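Poly(A) ribonuclease POP2 (Saccharomyces cerevisiae, PDB 1UOC) is a 3'-exoribonuclease preferring poly(A), probably a catalytic subunit of the CCR4-NOT complex that shortens mRNA tails. Local coordinates at residues A[275-278]-A[284-287]. Residues are numbered along the deposited sequence; the frame is centred on the assembly and turned at random.
Sequences FAKY and GIDG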
loop_
_atom_site.group_PDB
_atom_site.type_symbol
_atom_site.label_atom_id
_atom_site.label_comp_id
_atom_site.label_asym_id
_atom_site.label_seq_id
_atom_site.Cartn_x
_atom_site.Cartn_y
_atom_site.Cartn_z
ATOM N N PHE A 275 19.691 2.695 -0.570
ATOM C CA PHE A 275 18.372 2.359 -0.017
ATOM C C PHE A 275 18.160 0.846 0.012
ATOM O O PHE A 275 17.547 0.313 0.936
ATOM C CB PHE A 275 17.244 2.973 -0.867
ATOM C CG PHE A 275 16.968 4.431 -0.594
ATOM C CD1 PHE A 275 16.008 5.110 -1.346
ATOM C CD2 PHE A 275 17.649 5.127 0.399
ATOM C CE1 PHE A 275 15.733 6.454 -1.114
ATOM C CE2 PHE A 275 17.382 6.475 0.637
ATOM C CZ PHE A 275 16.420 7.136 -0.125
ATOM N N ALA A 276 18.664 0.175 -1.020
ATOM C CA ALA A 276 18.527 -1.266 -1.157
ATOM C C ALA A 276 18.853 -2.009 0.123
ATOM O O ALA A 276 18.316 -3.088 0.371
ATOM C CB ALA A 276 19.412 -1.766 -2.285
ATOM N N LYS A 277 19.728 -1.432 0.935
ATOM C CA LYS A 277 20.119 -2.051 2.195
ATOM C C LYS A 277 18.879 -2.382 3.024
ATOM O O LYS A 277 18.893 -3.298 3.842
ATOM C CB LYS A 277 21.029 -1.101 2.975
ATOM C CG LYS A 277 21.547 -1.635 4.304
ATOM C CD LYS A 277 22.263 -0.516 5.062
ATOM C CE LYS A 277 22.737 -0.954 6.443
ATOM N NZ LYS A 277 23.162 0.213 7.278
ATOM N N TYR A 278 17.804 -1.637 2.809
ATOM C CA TYR A 278 16.575 -1.883 3.548
ATOM C C TYR A 278 15.477 -2.581 2.751
ATOM O O TYR A 278 14.329 -2.641 3.179
ATOM C CB TYR A 278 16.043 -0.581 4.137
ATOM C CG TYR A 278 16.791 -0.158 5.370
ATOM C CD1 TYR A 278 18.042 0.448 5.280
ATOM C CD2 TYR A 278 16.269 -0.412 6.631
ATOM C CE1 TYR A 278 18.756 0.788 6.430
ATOM C CE2 TYR A 278 16.966 -0.077 7.783
ATOM C CZ TYR A 278 18.209 0.520 7.680
ATOM O OH TYR A 278 18.897 0.834 8.829
ATOM N N GLY A 284 12.741 -4.050 10.991
ATOM C CA GLY A 284 14.058 -3.583 11.381
ATOM C C GLY A 284 15.185 -4.398 10.776
ATOM O O GLY A 284 15.074 -5.606 10.586
ATOM N N ILE A 285 16.285 -3.726 10.474
ATOM C CA ILE A 285 17.437 -4.375 9.873
ATOM C C ILE A 285 18.067 -5.344 10.883
ATOM O O ILE A 285 17.952 -5.151 12.094
ATOM C CB ILE A 285 18.449 -3.286 9.408
ATOM C CG1 ILE A 285 19.133 -3.715 8.111
ATOM C CG2 ILE A 285 19.472 -2.999 10.496
ATOM C CD1 ILE A 285 19.618 -2.538 7.278
ATOM N N ASP A 286 18.704 -6.400 10.391
ATOM C CA ASP A 286 19.338 -7.370 11.276
ATOM C C ASP A 286 20.314 -6.628 12.198
ATOM O O ASP A 286 21.213 -5.928 11.724
ATOM C CB ASP A 286 20.102 -8.411 10.459
ATOM C CG ASP A 286 19.959 -9.812 11.021
ATOM O OD1 ASP A 286 19.592 -9.945 12.206
ATOM O OD2 ASP A 286 20.221 -10.784 10.279
ATOM N N GLY A 287 20.128 -6.768 13.508
ATOM C CA GLY A 287 21.010 -6.099 14.455
ATOM C C GLY A 287 20.368 -4.950 15.217
ATOM O O GLY A 287 20.913 -4.460 16.211
#
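Ile285 meets Lys277 and Tyr278 near the C-terminal end of the RNase D domain, where the chain returns after five intervening residues. Gly284 brings the backbone in with a positive phi of 107°, a conformation in which a CB would press on the carbonyl O of the preceding residue. Ile285 supplies the contact from the 284-287 side, its CB directed at 275-278 and its CD1 methyl doing most of the touching. Ile285 CD1 sits over one face of the Tyr278 ring in a CH-pi contact, 3.5 Å from the ring centroid and 17° off the normal. It is shifted toward the rim, so Tyr278 CZ is the closest ring atom to Ile285 CD1 at 3.4 Å, and Ile285 CB lies 3.9 Å from Tyr278 CE2. Lys277 supplies a second apolar surface: with CG anti to the backbone N (chi1 -178°) and the chain extended beyond it, its methylenes run crosswise to the isoleucine, and Lys277 CE comes within 3.6 Å of Ile285 CD1. Ile285 CD1 also lies 3.6 Å from Lys277 O. Replacing Tyr278 with an alanine here would probably take away the aromatic floor under the Ile285 methyl, opening a gap on that side and leaving the methyl with Lys277 alone within 275-278. Within 275-278 a 3-10 turn, bonded from Tyr278 N to Phe275 O at 2.7 Å, sets the lysine and tyrosine side by side. The contact is surface packing away from the predicted catalytic metal ligands, in the tail that follows helix 247-264; Tyr278 also meets the Phe269 ring and, through Leu202 and Ile206, joins this tail to helix 200-207, on which Phe275 packs at Val203 and Ile207.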